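Local coordinates for hypothetical protein PP5205 (Pseudomonas putida, PDB 2G2X), which is of unknown function but adopts the EVE domain fold, related to ASCH and PUA domains, and so possibly binds RNA or modified nucleic acid, at residues Leu109-Leu123 against Met135-Arg149. Residues are numbered along the deposited sequence; the frame is centred on the assembly and turned at random.
Sequences LELGRLKQQAGLVEL and MPVTPEQWAVIVALR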
# COMPACT_ATOMS: atom_id res chain seq x y z
N LEU A 109 -1.75 5.82 13.37
CA LEU A 109 -2.67 6.93 13.18
C LEU A 109 -3.98 6.23 12.82
O LEU A 109 -4.23 5.90 11.66
CB LEU A 109 -2.22 7.82 12.02
CG LEU A 109 -0.81 8.40 12.15
CD1 LEU A 109 -0.57 9.40 11.02
CD2 LEU A 109 -0.63 9.07 13.51
N GLU A 110 -4.78 5.99 13.85
CA GLU A 110 -6.05 5.29 13.72
C GLU A 110 -6.99 5.82 12.66
O GLU A 110 -7.05 7.03 12.40
CB GLU A 110 -6.73 5.26 15.08
CG GLU A 110 -5.86 4.63 16.15
CD GLU A 110 -6.54 4.52 17.50
OE1 GLU A 110 -5.93 3.94 18.42
OE2 GLU A 110 -7.68 5.01 17.64
N LEU A 111 -7.71 4.90 12.03
CA LEU A 111 -8.67 5.22 10.99
C LEU A 111 -9.69 6.26 11.44
O LEU A 111 -10.04 7.16 10.68
CB LEU A 111 -9.39 3.95 10.54
CG LEU A 111 -10.49 4.12 9.49
CD1 LEU A 111 -9.91 4.73 8.22
CD2 LEU A 111 -11.14 2.78 9.21
N GLY A 112 -10.16 6.13 12.68
CA GLY A 112 -11.13 7.07 13.20
C GLY A 112 -10.58 8.49 13.20
O GLY A 112 -11.28 9.44 12.83
N ARG A 113 -9.33 8.63 13.62
CA ARG A 113 -8.69 9.93 13.66
C ARG A 113 -8.62 10.48 12.23
O ARG A 113 -8.89 11.65 11.99
CB ARG A 113 -7.27 9.79 14.24
CG ARG A 113 -6.63 11.10 14.65
CD ARG A 113 -7.19 11.58 15.98
NE ARG A 113 -6.69 12.91 16.33
CZ ARG A 113 -7.13 14.04 15.77
NH1 ARG A 113 -8.07 14.00 14.85
NH2 ARG A 113 -6.60 15.20 16.13
N LEU A 114 -8.28 9.60 11.29
CA LEU A 114 -8.17 9.98 9.89
C LEU A 114 -9.49 10.42 9.26
O LEU A 114 -9.51 11.33 8.44
CB LEU A 114 -7.57 8.82 9.08
CG LEU A 114 -6.17 8.37 9.51
CD1 LEU A 114 -5.83 7.05 8.80
CD2 LEU A 114 -5.14 9.45 9.17
N LYS A 115 -10.59 9.77 9.64
CA LYS A 115 -11.89 10.14 9.09
C LYS A 115 -12.34 11.49 9.61
O LYS A 115 -13.20 12.14 9.01
CB LYS A 115 -12.94 9.07 9.40
CG LYS A 115 -12.58 7.69 8.87
CD LYS A 115 -13.78 6.75 8.86
CE LYS A 115 -14.76 7.13 7.77
NZ LYS A 115 -15.92 6.19 7.71
N GLN A 116 -11.75 11.92 10.72
CA GLN A 116 -12.09 13.21 11.32
C GLN A 116 -11.36 14.35 10.61
O GLN A 116 -11.58 15.52 10.93
CB GLN A 116 -11.72 13.24 12.80
CG GLN A 116 -12.48 12.25 13.67
CD GLN A 116 -12.19 12.44 15.15
OE1 GLN A 116 -11.05 12.37 15.58
NE2 GLN A 116 -13.24 12.67 15.93
N GLN A 117 -10.49 14.03 9.65
CA GLN A 117 -9.76 15.07 8.93
C GLN A 117 -10.48 15.52 7.68
O GLN A 117 -10.48 14.82 6.67
CB GLN A 117 -8.37 14.58 8.54
CG GLN A 117 -7.52 14.13 9.71
CD GLN A 117 -7.44 15.18 10.79
OE1 GLN A 117 -6.97 16.30 10.56
NE2 GLN A 117 -7.90 14.84 11.98
N ALA A 118 -11.11 16.69 7.74
CA ALA A 118 -11.81 17.22 6.58
C ALA A 118 -10.79 17.41 5.46
O ALA A 118 -11.15 17.50 4.29
CB ALA A 118 -12.47 18.55 6.93
N GLY A 119 -9.52 17.46 5.84
CA GLY A 119 -8.46 17.61 4.85
C GLY A 119 -8.26 16.34 4.04
O GLY A 119 -7.55 16.34 3.03
N LEU A 120 -8.90 15.25 4.46
CA LEU A 120 -8.76 13.98 3.76
C LEU A 120 -10.06 13.55 3.10
O LEU A 120 -10.22 12.39 2.71
CB LEU A 120 -8.29 12.89 4.74
CG LEU A 120 -6.94 13.20 5.39
CD1 LEU A 120 -6.66 12.17 6.47
CD2 LEU A 120 -5.84 13.20 4.32
N VAL A 121 -10.99 14.48 2.98
CA VAL A 121 -12.29 14.18 2.39
C VAL A 121 -12.20 13.53 1.01
O VAL A 121 -13.04 12.72 0.65
CB VAL A 121 -13.18 15.45 2.32
CG1 VAL A 121 -12.54 16.50 1.42
CG2 VAL A 121 -14.57 15.08 1.82
N GLU A 122 -11.17 13.87 0.23
CA GLU A 122 -11.03 13.30 -1.11
C GLU A 122 -10.24 11.99 -1.18
O GLU A 122 -10.15 11.37 -2.24
CB GLU A 122 -10.39 14.32 -2.06
CG GLU A 122 -11.20 15.60 -2.25
CD GLU A 122 -12.47 15.36 -3.05
OE1 GLU A 122 -13.27 14.49 -2.65
OE2 GLU A 122 -12.67 16.05 -4.08
N LEU A 123 -9.66 11.57 -0.06
CA LEU A 123 -8.88 10.34 -0.03
C LEU A 123 -9.82 9.13 0.02
O LEU A 123 -10.59 8.97 0.97
CB LEU A 123 -7.95 10.34 1.20
CG LEU A 123 -6.89 9.24 1.30
CD1 LEU A 123 -5.96 9.30 0.10
CD2 LEU A 123 -6.11 9.41 2.59
N MSE A 135 -3.57 3.73 -3.55
CA MSE A 135 -4.10 5.02 -3.97
C MSE A 135 -3.08 6.14 -3.92
O MSE A 135 -2.11 6.07 -3.17
CB MSE A 135 -5.27 5.39 -3.06
CG MSE A 135 -4.84 5.57 -1.61
SE MSE A 135 -6.28 5.72 -0.32
CE MSE A 135 -6.80 3.85 -0.24
N PRO A 136 -3.28 7.18 -4.72
CA PRO A 136 -2.33 8.30 -4.70
C PRO A 136 -2.65 9.17 -3.49
O PRO A 136 -3.76 9.12 -2.96
CB PRO A 136 -2.60 9.01 -6.01
CG PRO A 136 -4.08 8.81 -6.19
CD PRO A 136 -4.23 7.33 -5.84
N VAL A 137 -1.68 9.97 -3.07
CA VAL A 137 -1.86 10.89 -1.95
C VAL A 137 -1.29 12.22 -2.41
O VAL A 137 -0.15 12.29 -2.88
CB VAL A 137 -1.07 10.43 -0.69
CG1 VAL A 137 -1.16 11.51 0.40
CG2 VAL A 137 -1.62 9.10 -0.17
N THR A 138 -2.08 13.28 -2.29
CA THR A 138 -1.62 14.59 -2.70
C THR A 138 -0.69 15.15 -1.64
O THR A 138 -0.80 14.81 -0.46
CB THR A 138 -2.79 15.59 -2.88
OG1 THR A 138 -3.36 15.88 -1.60
CG2 THR A 138 -3.87 15.01 -3.80
N PRO A 139 0.25 16.02 -2.05
CA PRO A 139 1.19 16.62 -1.11
C PRO A 139 0.46 17.24 0.08
O PRO A 139 0.91 17.11 1.23
CB PRO A 139 1.91 17.67 -1.96
CG PRO A 139 1.94 17.01 -3.32
CD PRO A 139 0.53 16.45 -3.43
N GLU A 140 -0.66 17.88 -0.20
CA GLU A 140 -1.48 18.53 0.83
C GLU A 140 -2.05 17.50 1.80
O GLU A 140 -2.13 17.75 3.00
CB GLU A 140 -2.63 19.31 0.19
CG GLU A 140 -2.20 20.40 -0.79
CD GLU A 140 -1.48 19.86 -2.02
OE1 GLU A 140 -2.07 19.03 -2.75
OE2 GLU A 140 -0.32 20.27 -2.26
N GLN A 141 -2.46 16.35 1.27
CA GLN A 141 -3.00 15.28 2.09
C GLN A 141 -1.87 14.65 2.90
O GLN A 141 -2.06 14.24 4.04
CB GLN A 141 -3.70 14.22 1.22
CG GLN A 141 -4.96 14.72 0.53
CD GLN A 141 -5.50 13.73 -0.50
OE1 GLN A 141 -4.76 12.91 -1.03
NE2 GLN A 141 -6.79 13.83 -0.81
N TRP A 142 -0.69 14.58 2.29
CA TRP A 142 0.48 14.02 2.96
C TRP A 142 0.80 14.88 4.19
O TRP A 142 1.08 14.37 5.27
CB TRP A 142 1.67 13.99 1.99
CG TRP A 142 2.92 13.33 2.53
CD1 TRP A 142 3.89 13.92 3.29
CD2 TRP A 142 3.30 11.95 2.39
NE1 TRP A 142 4.85 12.99 3.63
CE2 TRP A 142 4.51 11.78 3.08
CE3 TRP A 142 2.73 10.85 1.73
CZ2 TRP A 142 5.17 10.54 3.15
CZ3 TRP A 142 3.38 9.62 1.80
CH2 TRP A 142 4.59 9.47 2.50
N ALA A 143 0.74 16.19 4.00
CA ALA A 143 1.02 17.14 5.07
C ALA A 143 0.05 17.01 6.24
O ALA A 143 0.47 17.04 7.39
CB ALA A 143 0.99 18.58 4.52
N VAL A 144 -1.24 16.88 5.96
CA VAL A 144 -2.18 16.77 7.06
C VAL A 144 -1.91 15.48 7.85
O VAL A 144 -1.97 15.47 9.08
CB VAL A 144 -3.66 16.80 6.59
CG1 VAL A 144 -3.87 17.95 5.62
CG2 VAL A 144 -4.05 15.49 5.97
N ILE A 145 -1.58 14.40 7.14
CA ILE A 145 -1.31 13.14 7.81
C ILE A 145 -0.04 13.15 8.66
O ILE A 145 -0.05 12.63 9.78
CB ILE A 145 -1.26 11.98 6.80
CG1 ILE A 145 -2.66 11.75 6.22
CG2 ILE A 145 -0.73 10.72 7.47
CD1 ILE A 145 -2.68 10.94 4.95
N VAL A 146 1.04 13.74 8.15
CA VAL A 146 2.27 13.81 8.94
C VAL A 146 2.07 14.77 10.10
O VAL A 146 2.74 14.66 11.13
CB VAL A 146 3.49 14.29 8.09
CG1 VAL A 146 3.84 13.26 7.04
CG2 VAL A 146 3.19 15.63 7.45
N ALA A 147 1.14 15.70 9.95
CA ALA A 147 0.87 16.66 11.02
C ALA A 147 0.13 15.95 12.16
O ALA A 147 0.21 16.38 13.31
CB ALA A 147 0.03 17.81 10.48
N LEU A 148 -0.57 14.86 11.85
CA LEU A 148 -1.28 14.09 12.88
C LEU A 148 -0.26 13.33 13.71
O LEU A 148 -0.46 13.10 14.90
CB LEU A 148 -2.25 13.09 12.25
CG LEU A 148 -3.67 13.56 11.96
CD1 LEU A 148 -4.47 12.42 11.34
CD2 LEU A 148 -4.32 14.04 13.26
N ARG A 149 0.84 12.93 13.07
CA ARG A 149 1.90 12.22 13.77
C ARG A 149 2.49 13.20 14.77
O ARG A 149 3.18 12.82 15.71
CB ARG A 149 2.98 11.78 12.77
CG ARG A 149 3.94 10.73 13.31
CD ARG A 149 5.37 11.01 12.87
NE ARG A 149 5.48 11.26 11.44
CZ ARG A 149 6.62 11.57 10.82
NH1 ARG A 149 7.75 11.68 11.52
NH2 ARG A 149 6.64 11.78 9.51
O HOH W 1 -8.77 15.56 0.52
O HOH W 2 -7.85 12.28 -3.20
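Leu148 fits among Arg113, Leu114 and Gln117: its CD1 meets Leu114 CD2 at 3.7 Å and Gln117 CG, while its CD2 sits centrally over one face of the Arg113 guanidinium, 3.8 Å from Arg113 CZ. Arg113 reaches it with CG anti to the backbone N (chi1 -165°) and the chain bent at chi2. One turn earlier in helix 139-148, Val144 CG2 meets Leu120 CD2, tight at 3.3 Å, and both Leu120 methyls lie against the Ile145 branch ending in CD1. Leu109 CD1 packs on Ile145 CG2 (3.8 Å), and Leu123 CD1 touches the selenium of Met135 (selenomethionine) at 3.6 Å. No direct hydrogen bond joins the segments; water does it instead. Gln141 NE2 donates to two waters, one bound also to Gly119 O and Glu122 N, the other weakly to Glu122 O. Its OE1 accepts from Thr138 N (3.0 Å, nearly straight at 176°) and Thr138 OG1 accepts from Gln141 N, a capping box; the OE1 bond and the two waters on NE2 fix how the amide is turned. A leucine in place of Gln141 would probably leave both waters without the N-H donor they share and Thr138 N without its side-chain acceptor. Outward, Ile145 also rests on Phe48 and Ile59, and Leu114 on Ile59 and Leu125, so helix 139-148, helix 111-115 and the loop after it pack together beside strands 46-51 and 58-71, with strand 134-136 pairing to strand 3-8.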